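Local coordinates for protein glucose 1-dehydrogenase (Haloferax mediterranei, PDB 2VWP) that oxidises D-glucose, and other aldose sugars such as D-xylose and D-galactose, with NADP+ (preferred) or NAD+ as electron acceptor, using a catalytic zinc ion, at residues A[147-152]-A[310-315]; A[38-43]-A[61-66]; A[257-262]-A[296-301]. All coordinates share one frame; numbering follows the deposited sequence.

Interaction 1: A[147-152]-A[310-315]. With ZN (zinc ion), chain C.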
loop_
_atom_site.group_PDB
_atom_site.type_symbol
_atom_site.label_atom_id
_atom_site.label_comp_id
_atom_site.label_asym_id
_atom_site.label_seq_id
_atom_site.Cartn_x
_atom_site.Cartn_y
_atom_site.Cartn_z
ATOM N N PHE A 147 10.418 28.811 3.279
ATOM C CA PHE A 147 10.969 27.884 2.298
ATOM C C PHE A 147 10.851 26.427 2.805
ATOM O O PHE A 147 11.040 25.492 2.038
ATOM C CB PHE A 147 12.436 28.275 1.933
ATOM C CG PHE A 147 13.376 28.269 3.112
ATOM C CD1 PHE A 147 13.947 27.080 3.568
ATOM C CD2 PHE A 147 13.675 29.460 3.783
ATOM C CE1 PHE A 147 14.832 27.083 4.690
ATOM C CE2 PHE A 147 14.532 29.472 4.884
ATOM C CZ PHE A 147 15.116 28.286 5.337
ATOM N N LEU A 148 10.521 26.243 4.094
ATOM C CA LEU A 148 10.350 24.913 4.659
ATOM C C LEU A 148 8.974 24.310 4.420
ATOM O O LEU A 148 8.762 23.117 4.633
ATOM C CB LEU A 148 10.674 24.882 6.173
ATOM C CG LEU A 148 12.143 25.053 6.562
ATOM C CD1 LEU A 148 12.286 25.015 8.092
ATOM C CD2 LEU A 148 13.044 23.976 5.884
ATOM N N ILE A 149 8.035 25.125 3.981
ATOM C CA ILE A 149 6.658 24.661 3.851
ATOM C C ILE A 149 6.537 23.609 2.767
ATOM O O ILE A 149 5.887 22.589 2.979
ATOM C CB ILE A 149 5.660 25.823 3.619
ATOM C CG1 ILE A 149 5.550 26.691 4.883
ATOM C CG2 ILE A 149 4.289 25.286 3.123
ATOM C CD1 ILE A 149 5.122 25.922 6.189
ATOM N N GLU A 150 7.160 23.847 1.617
ATOM C CA GLU A 150 7.143 22.828 0.554
ATOM C C GLU A 150 7.676 21.447 1.000
ATOM O O GLU A 150 6.993 20.450 0.790
ATOM C CB GLU A 150 7.825 23.344 -0.740
ATOM C CG GLU A 150 7.540 22.487 -2.009
ATOM C CD GLU A 150 8.458 21.281 -2.112
ATOM O OE1 GLU A 150 9.497 21.263 -1.413
ATOM O OE2 GLU A 150 8.159 20.344 -2.877
ATOM N N PRO A 151 8.917 21.356 1.550
ATOM C CA PRO A 151 9.320 19.982 1.974
ATOM C C PRO A 151 8.455 19.359 3.077
ATOM O O PRO A 151 8.233 18.160 3.053
ATOM C CB PRO A 151 10.799 20.130 2.409
ATOM C CG PRO A 151 11.037 21.576 2.586
ATOM C CD PRO A 151 10.030 22.316 1.676
ATOM N N ILE A 152 7.975 20.159 4.029
ATOM C CA ILE A 152 7.009 19.640 5.016
ATOM C C ILE A 152 5.799 19.038 4.305
ATOM O O ILE A 152 5.342 17.980 4.693
ATOM C CB ILE A 152 6.605 20.700 6.079
ATOM C CG1 ILE A 152 7.833 21.030 6.939
ATOM C CG2 ILE A 152 5.450 20.191 6.978
ATOM C CD1 ILE A 152 7.727 22.300 7.758
ATOM N N GLU A 310 -1.237 23.674 3.301
ATOM C CA GLU A 310 -1.981 24.224 4.452
ATOM C C GLU A 310 -1.721 23.463 5.743
ATOM O O GLU A 310 -1.483 24.066 6.800
ATOM C CB GLU A 310 -3.486 24.270 4.163
ATOM C CG GLU A 310 -3.833 25.277 3.085
ATOM C CD GLU A 310 -5.331 25.567 2.968
ATOM O OE1 GLU A 310 -6.149 25.013 3.755
ATOM O OE2 GLU A 310 -5.670 26.361 2.065
ATOM N N ALA A 311 -1.778 22.134 5.656
ATOM C CA ALA A 311 -1.423 21.244 6.770
ATOM C C ALA A 311 -0.010 21.525 7.267
ATOM O O ALA A 311 0.246 21.561 8.479
ATOM C CB ALA A 311 -1.546 19.774 6.327
ATOM N N ALA A 312 0.910 21.738 6.323
ATOM C CA ALA A 312 2.294 22.058 6.658
ATOM C C ALA A 312 2.433 23.296 7.535
ATOM O O ALA A 312 3.275 23.309 8.438
ATOM C CB ALA A 312 3.140 22.200 5.364
ATOM N N THR A 313 1.614 24.338 7.294
ATOM C CA THR A 313 1.644 25.535 8.169
ATOM C C THR A 313 1.277 25.242 9.611
ATOM O O THR A 313 1.877 25.813 10.536
ATOM C CB THR A 313 0.746 26.742 7.679
ATOM O OG1 THR A 313 -0.647 26.399 7.749
ATOM C CG2 THR A 313 1.114 27.178 6.286
ATOM N N VAL A 314 0.285 24.363 9.803
ATOM C CA VAL A 314 -0.130 23.933 11.157
ATOM C C VAL A 314 0.990 23.129 11.812
ATOM O O VAL A 314 1.386 23.389 12.951
ATOM C CB VAL A 314 -1.425 23.088 11.105
ATOM C CG1 VAL A 314 -1.749 22.503 12.478
ATOM C CG2 VAL A 314 -2.588 23.932 10.616
ATOM N N THR A 315 1.517 22.152 11.076
ATOM C CA THR A 315 2.641 21.355 11.568
ATOM C C THR A 315 3.841 22.232 11.929
ATOM O O THR A 315 4.471 22.051 12.975
ATOM C CB THR A 315 3.038 20.271 10.531
ATOM O OG1 THR A 315 1.930 19.385 10.343
ATOM C CG2 THR A 315 4.257 19.483 10.981
HETATM ZN ZN ZN C . 11.338 20.268 -2.009
HETATM O O HOH W 1 11.180 18.219 -1.314
#

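Interaction 2: A[38-43]-A[61-66]. With ZN (zinc ion), chain C.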
loop_
_atom_site.group_PDB
_atom_site.type_symbol
_atom_site.label_atom_id
_atom_site.label_comp_id
_atom_site.label_asym_id
_atom_site.label_seq_id
_atom_site.Cartn_x
_atom_site.Cartn_y
_atom_site.Cartn_z
ATOM N N ASP A 38 17.661 22.211 -2.417
ATOM C CA ASP A 38 17.326 20.823 -2.265
ATOM C C ASP A 38 18.271 19.966 -3.116
ATOM O O ASP A 38 18.954 20.491 -3.995
ATOM C CB ASP A 38 15.901 20.644 -2.783
ATOM C CG ASP A 38 15.398 19.270 -2.582
ATOM O OD1 ASP A 38 15.243 18.882 -1.423
ATOM O OD2 ASP A 38 15.176 18.572 -3.584
ATOM N N GLY A 39 18.292 18.660 -2.848
ATOM C CA GLY A 39 18.961 17.661 -3.689
ATOM C C GLY A 39 18.656 17.756 -5.170
ATOM O O GLY A 39 19.562 17.605 -5.994
ATOM N N THR A 40 17.398 18.032 -5.525
ATOM C CA THR A 40 17.028 18.183 -6.937
ATOM C C THR A 40 17.757 19.328 -7.616
ATOM O O THR A 40 18.029 19.256 -8.812
ATOM C CB THR A 40 15.488 18.367 -7.195
ATOM O OG1 THR A 40 15.089 19.688 -6.819
ATOM C CG2 THR A 40 14.665 17.328 -6.449
ATOM N N ASP A 41 18.047 20.393 -6.866
ATOM C CA ASP A 41 18.819 21.510 -7.398
ATOM C C ASP A 41 20.233 21.047 -7.695
ATOM O O ASP A 41 20.798 21.406 -8.720
ATOM C CB ASP A 41 18.839 22.690 -6.426
ATOM C CG ASP A 41 17.461 23.278 -6.212
ATOM O OD1 ASP A 41 16.890 23.800 -7.202
ATOM O OD2 ASP A 41 16.955 23.185 -5.070
ATOM N N HIS A 42 20.786 20.256 -6.786
ATOM C CA HIS A 42 22.105 19.667 -6.960
ATOM C C HIS A 42 22.160 18.730 -8.183
ATOM O O HIS A 42 23.121 18.781 -8.955
ATOM C CB HIS A 42 22.537 18.962 -5.679
ATOM C CG HIS A 42 22.845 19.896 -4.544
ATOM N ND1 HIS A 42 23.863 20.825 -4.596
ATOM C CD2 HIS A 42 22.291 20.016 -3.311
ATOM C CE1 HIS A 42 23.915 21.487 -3.453
ATOM N NE2 HIS A 42 22.972 21.016 -2.657
ATOM N N GLU A 43 21.120 17.914 -8.370
ATOM C CA GLU A 43 20.974 17.048 -9.549
ATOM C C GLU A 43 20.927 17.816 -10.885
ATOM O O GLU A 43 21.494 17.353 -11.886
ATOM C CB GLU A 43 19.718 16.175 -9.445
ATOM C CG GLU A 43 19.684 15.173 -8.297
ATOM C CD GLU A 43 18.258 14.746 -7.961
ATOM O OE1 GLU A 43 17.435 14.656 -8.904
ATOM O OE2 GLU A 43 17.957 14.516 -6.761
ATOM N N LEU A 61 16.776 27.843 -11.046
ATOM C CA LEU A 61 16.733 26.811 -10.013
ATOM C C LEU A 61 15.725 27.124 -8.885
ATOM O O LEU A 61 15.143 28.216 -8.838
ATOM C CB LEU A 61 18.135 26.619 -9.438
ATOM C CG LEU A 61 19.246 26.151 -10.398
ATOM C CD1 LEU A 61 20.619 26.194 -9.702
ATOM C CD2 LEU A 61 18.948 24.759 -10.913
ATOM N N GLY A 62 15.513 26.151 -8.000
ATOM C CA GLY A 62 14.764 26.369 -6.768
ATOM C C GLY A 62 13.272 26.087 -6.888
ATOM O O GLY A 62 12.586 26.669 -7.721
ATOM N N HIS A 63 12.759 25.211 -6.036
ATOM C CA HIS A 63 11.314 24.929 -6.032
ATOM C C HIS A 63 10.641 25.117 -4.657
ATOM O O HIS A 63 9.428 24.862 -4.510
ATOM C CB HIS A 63 11.055 23.513 -6.574
ATOM C CG HIS A 63 11.564 22.423 -5.680
ATOM N ND1 HIS A 63 12.833 21.898 -5.791
ATOM C CD2 HIS A 63 10.974 21.763 -4.654
ATOM C CE1 HIS A 63 13.006 20.963 -4.873
ATOM N NE2 HIS A 63 11.889 20.852 -4.180
ATOM N N GLU A 64 11.421 25.553 -3.660
ATOM C CA GLU A 64 10.955 25.690 -2.261
ATOM C C GLU A 64 10.958 27.165 -1.895
ATOM O O GLU A 64 11.927 27.679 -1.350
ATOM C CB GLU A 64 11.881 24.917 -1.312
ATOM C CG GLU A 64 12.085 23.462 -1.731
ATOM C CD GLU A 64 12.986 22.688 -0.813
ATOM O OE1 GLU A 64 13.876 23.289 -0.162
ATOM O OE2 GLU A 64 12.831 21.448 -0.761
ATOM N N ALA A 65 9.893 27.857 -2.249
ATOM C CA ALA A 65 9.906 29.310 -2.184
ATOM C C ALA A 65 8.943 29.859 -1.154
ATOM O O ALA A 65 7.941 29.241 -0.824
ATOM C CB ALA A 65 9.620 29.907 -3.541
ATOM N N VAL A 66 9.287 31.026 -0.638
ATOM C CA VAL A 66 8.337 31.864 0.064
ATOM C C VAL A 66 8.507 33.274 -0.483
ATOM O O VAL A 66 9.633 33.718 -0.738
ATOM C CB VAL A 66 8.506 31.793 1.627
ATOM C CG1 VAL A 66 9.898 32.272 2.070
ATOM C CG2 VAL A 66 7.377 32.550 2.341
HETATM ZN ZN ZN C . 11.338 20.268 -2.009
HETATM O O HOH W 2 14.669 22.606 -7.706
HETATM O O HOH W 3 14.599 24.178 -4.109
HETATM O O HOH W 1 11.180 18.219 -1.314
#

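Interaction 3: A[257-262]-A[296-301]. With NDP (NADPH dihydro-nicotinamide-adenine-dinucleotide phosphate), chain B.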
loop_
_atom_site.group_PDB
_atom_site.type_symbol
_atom_site.label_atom_id
_atom_site.label_comp_id
_atom_site.label_asym_id
_atom_site.label_seq_id
_atom_site.Cartn_x
_atom_site.Cartn_y
_atom_site.Cartn_z
ATOM N N ILE A 257 12.912 -2.940 -0.356
ATOM C CA ILE A 257 12.764 -4.388 -0.121
ATOM C C ILE A 257 12.796 -4.728 1.360
ATOM O O ILE A 257 11.893 -5.391 1.887
ATOM C CB ILE A 257 13.883 -5.217 -0.853
ATOM C CG1 ILE A 257 13.908 -4.938 -2.372
ATOM C CG2 ILE A 257 13.764 -6.720 -0.518
ATOM C CD1 ILE A 257 12.594 -5.187 -3.111
ATOM N N GLN A 258 13.843 -4.267 2.035
ATOM C CA GLN A 258 14.056 -4.622 3.435
ATOM C C GLN A 258 13.096 -3.958 4.400
ATOM O O GLN A 258 12.916 -4.444 5.506
ATOM C CB GLN A 258 15.514 -4.386 3.873
ATOM C CG GLN A 258 16.538 -5.297 3.179
ATOM C CD GLN A 258 16.224 -6.808 3.286
ATOM O OE1 GLN A 258 15.703 -7.300 4.303
ATOM N NE2 GLN A 258 16.555 -7.544 2.229
ATOM N N SER A 259 12.467 -2.857 4.008
ATOM C CA SER A 259 11.499 -2.244 4.940
ATOM C C SER A 259 10.358 -3.230 5.267
ATOM O O SER A 259 9.848 -3.241 6.379
ATOM C CB SER A 259 10.979 -0.897 4.419
ATOM O OG SER A 259 10.073 -1.114 3.353
ATOM N N VAL A 260 9.998 -4.083 4.308
ATOM C CA VAL A 260 8.951 -5.098 4.503
ATOM C C VAL A 260 9.285 -6.017 5.682
ATOM O O VAL A 260 8.421 -6.295 6.524
ATOM C CB VAL A 260 8.678 -5.901 3.182
ATOM C CG1 VAL A 260 7.788 -7.144 3.428
ATOM C CG2 VAL A 260 8.041 -4.975 2.138
ATOM N N GLN A 261 10.550 -6.449 5.758
ATOM C CA GLN A 261 11.020 -7.275 6.884
ATOM C C GLN A 261 11.066 -6.544 8.226
ATOM O O GLN A 261 10.782 -7.141 9.254
ATOM C CB GLN A 261 12.398 -7.886 6.593
ATOM C CG GLN A 261 12.500 -8.750 5.335
ATOM C CD GLN A 261 11.388 -9.788 5.196
ATOM O OE1 GLN A 261 10.747 -9.884 4.142
ATOM N NE2 GLN A 261 11.151 -10.558 6.247
ATOM N N ALA A 262 11.441 -5.263 8.216
ATOM C CA ALA A 262 11.543 -4.470 9.454
ATOM C C ALA A 262 10.180 -4.027 9.995
ATOM O O ALA A 262 10.051 -3.702 11.180
ATOM C CB ALA A 262 12.457 -3.270 9.245
ATOM N N LYS A 296 0.673 -6.189 5.375
ATOM C CA LYS A 296 1.492 -4.980 5.276
ATOM C C LYS A 296 1.223 -4.244 3.985
ATOM O O LYS A 296 0.696 -4.827 3.040
ATOM C CB LYS A 296 2.989 -5.335 5.363
ATOM C CG LYS A 296 3.365 -5.917 6.729
ATOM C CD LYS A 296 4.770 -6.505 6.716
ATOM C CE LYS A 296 5.176 -6.947 8.130
ATOM N NZ LYS A 296 6.658 -7.153 8.181
ATOM N N ALA A 297 1.594 -2.960 3.962
ATOM C CA ALA A 297 1.489 -2.119 2.762
ATOM C C ALA A 297 2.782 -1.391 2.473
ATOM O O ALA A 297 3.576 -1.089 3.377
ATOM C CB ALA A 297 0.360 -1.102 2.901
ATOM N N LEU A 298 2.975 -1.115 1.196
ATOM C CA LEU A 298 3.969 -0.179 0.722
ATOM C C LEU A 298 3.251 0.842 -0.135
ATOM O O LEU A 298 2.465 0.485 -1.040
ATOM C CB LEU A 298 5.037 -0.892 -0.098
ATOM C CG LEU A 298 6.083 -1.760 0.590
ATOM C CD1 LEU A 298 6.984 -2.426 -0.486
ATOM C CD2 LEU A 298 6.923 -0.938 1.605
ATOM N N VAL A 299 3.495 2.116 0.154
ATOM C CA VAL A 299 2.827 3.184 -0.563
ATOM C C VAL A 299 3.874 4.188 -1.023
ATOM O O VAL A 299 4.592 4.757 -0.199
ATOM C CB VAL A 299 1.729 3.873 0.336
ATOM C CG1 VAL A 299 1.059 5.008 -0.388
ATOM C CG2 VAL A 299 0.700 2.851 0.794
ATOM N N GLY A 300 3.969 4.388 -2.334
ATOM C CA GLY A 300 4.880 5.406 -2.903
ATOM C C GLY A 300 4.185 6.751 -2.978
ATOM O O GLY A 300 2.978 6.810 -3.168
ATOM N N SER A 301 4.939 7.838 -2.825
ATOM C CA SER A 301 4.354 9.178 -2.852
ATOM C C SER A 301 5.321 10.182 -3.463
ATOM O O SER A 301 6.526 10.148 -3.191
ATOM C CB SER A 301 3.937 9.613 -1.437
ATOM O OG SER A 301 3.372 10.903 -1.438
HETATM P PA NDP B . 19.464 13.282 0.856
HETATM O O1A NDP B . 20.098 14.528 1.356
HETATM O O2A NDP B . 20.317 12.569 -0.148
HETATM O O5B NDP B . 19.152 12.310 2.093
HETATM C C5B NDP B . 19.379 10.933 1.980
HETATM C C4B NDP B . 20.118 10.516 3.230
HETATM O O4B NDP B . 20.070 9.115 3.281
HETATM C C3B NDP B . 21.587 10.949 3.214
HETATM O O3B NDP B . 21.873 11.766 4.343
HETATM C C2B NDP B . 22.352 9.634 3.206
HETATM O O2B NDP B . 23.424 9.597 4.117
HETATM C C1B NDP B . 21.313 8.635 3.694
HETATM N N9A NDP B . 21.551 7.291 3.158
HETATM C C8A NDP B . 21.632 6.878 1.844
HETATM N N7A NDP B . 21.869 5.539 1.847
HETATM C C5A NDP B . 21.948 5.117 3.142
HETATM C C6A NDP B . 22.174 3.877 3.740
HETATM N N6A NDP B . 22.522 2.805 3.014
HETATM N N1A NDP B . 22.185 3.801 5.123
HETATM C C2A NDP B . 21.984 4.909 5.914
HETATM N N3A NDP B . 21.755 6.118 5.324
HETATM C C4A NDP B . 21.743 6.217 3.970
HETATM O O3 NDP B . 18.007 13.678 0.240
HETATM P PN NDP B . 16.672 14.243 1.010
HETATM O O1N NDP B . 16.607 13.876 2.445
HETATM O O2N NDP B . 16.450 15.675 0.676
HETATM O O5D NDP B . 15.630 13.310 0.184
HETATM C C5D NDP B . 15.604 11.907 0.425
HETATM C C4D NDP B . 15.196 11.060 -0.790
HETATM O O4D NDP B . 13.847 11.349 -1.118
HETATM C C3D NDP B . 16.031 11.274 -2.057
HETATM O O3D NDP B . 16.169 10.059 -2.778
HETATM C C2D NDP B . 15.178 12.212 -2.886
HETATM O O2D NDP B . 15.341 11.995 -4.266
HETATM C C1D NDP B . 13.771 11.813 -2.453
HETATM N N1N NDP B . 12.807 12.909 -2.512
HETATM C C2N NDP B . 11.552 12.565 -2.914
HETATM C C3N NDP B . 10.477 13.439 -2.857
HETATM C C7N NDP B . 9.123 12.953 -3.329
HETATM O O7N NDP B . 8.119 13.905 -3.516
HETATM N N7N NDP B . 8.902 11.645 -3.551
HETATM C C4N NDP B . 10.668 14.861 -2.350
HETATM C C5N NDP B . 12.096 15.126 -1.923
HETATM C C6N NDP B . 13.093 14.153 -2.017
HETATM P P2B NDP B . 24.915 10.072 3.733
HETATM O O1X NDP B . 24.925 11.542 3.384
HETATM O O2X NDP B . 25.396 9.330 2.503
HETATM O O3X NDP B . 25.682 9.748 5.002
#

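Interaction 1: A[147-152]-A[310-315]
The N-terminal turn of helix 149-165, which carries the zinc ligand Glu150 on one side, packs its other side against helix 306-318 through Ile149, Ile152 and Ala312. Ala312 is the centre of the contact. Its CB points toward the opposing helix start and is met by Ile152 CG2 at 3.5 Å, tighter than usual for two methyl carbons, while the carbonyl O of Ile149 lies 3.7 Å from the same CB. A residue as small as alanine lets the backbones come this near, with the CA atoms of Ile152 and Ala312 5.5 Å apart. Ile152 CG1 lies anti to the carbonyl carbon (chi1 -66°), which leaves CG2 anti to the backbone N and brings that methyl onto the alanine. Ile149 uses both of its branches: CG2 touches Ala312 CB at 4.0 Å, and CD1 reaches over the backbone to lie 4.0 Å from Thr313 N. At the far end Ile152 CG2 grazes the CG2 methyl of Thr315, a residue whose OG1 is hydrogen-bonded to Glu156. Thr313 turns its own OG1 back into its helix, giving a 2.7 Å bond to Glu310 O that reaches a lone pair of that oxygen within the plane of the carbonyl. Leu187 and Met191 also pack on Ile152, so the apolar patch runs on to helix 183-194. Facing the other way, Glu150 OE1 binds the zinc at 2.2 Å, beside a water ligand. This is close helix-to-helix packing over a small residue, set directly behind the catalytic metal site of a zinc-containing dehydrogenase.

Interaction 2: A[38-43]-A[61-66]
Asp38, at the N-cap of helix 39-46, lays its carboxylate beside the zinc ligands His63 and Glu64. OD1 stops 4.2 Å from the zinc, too long for a metal bond. OD2 lies near the plane of the imidazole at its edge, 3.5 Å from His63 CE1, the two planes almost perpendicular (84°). The same OD2 accepts from Thr40 N, approaching from above the carboxylate plane. Thr40 then brings OG1 to 3.1 Å from His63 CE1, and its hydroxyl donates to a water that also accepts from His63 ND1. Asp41 completes a capping box: its OD2 takes the N-H of Asp38 on the anti lone pair, while OD1 takes Gly62 N at 2.8 Å on the syn side, 29° out of the carboxylate plane, bent to 138°. Each oxygen also accepts from a water, one leading to His63 ND1 and the other to His63 N. An alanine in place of Asp41 would probably leave Gly62 N, Asp38 N and both waters without this acceptor and weaken the water-mediated hold on the imidazole. His63 NE2 and Glu64 OE2 each bind zinc at 2.3 Å, and Glu64 OE1 pairs with Lys349. The chemistry implies a second shell: Asp41, through the bridging water, probably helps hold the imidazole with NE2 toward the zinc.

Interaction 3: A[257-262]-A[296-301]
Two kinds of interaction join Val260 and its neighbours on helix 253-262 to Lys296 and Leu298 at strand 297-300, the outermost within this chain. The polar one is a bond from Lys296 NZ to Val260 O, 2.6 Å long and pointing nearly along the C=O axis (173°). To reach it the lysine is stretched out beyond CG, and its CD and CE run past the same carbonyl oxygen at 3.7 Å each. The ammonium is also gripped by Leu263 O and by a salt bridge to Glu290, so this buried charge sits among acceptors where the helix ends. The apolar part follows two residues on: Leu298 CD1 meets Val260 CG2 at 3.8 Å, the side chains crossing at about a right angle, and Leu298 CD2 rests 3.6 Å from Ser259 OG. That hydroxyl bonds back to Ala256 O, leaving the leucine a purely van der Waals neighbour. Beyond the strand, Ser301 O accepts the carboxamide N7N of NADPH at 2.8 Å. Residues 297-299 also pair antiparallel with a strand of the second subunit, which carries the sheet across the dimer. A helix laid on the outermost strand of one subunit's parallel sheet, with the nicotinamide end held past it, is characteristic of the Rossmann coenzyme domain.

In the fold
From the N terminus, interaction 2 comes first: it closes a short loop between 38-43 and 61-66 within the GroES-like domain. The chain then enters the coenzyme-binding part, where 147-152 opens interaction 1, a long loop shut only when 310-315 returns. Interaction 3 is nested inside that loop, joining 257-262 to 296-301; strand 297-300 is followed directly by helix 306-318, which closes interaction 1. Interactions 1 and 2 touch at the zinc and share a water ligand, so the metal links the GroES-like and coenzyme-binding parts. Interaction 3 stands apart, its centre about 25 Å from that of interaction 1, at the dimer end of the Rossmann sheet.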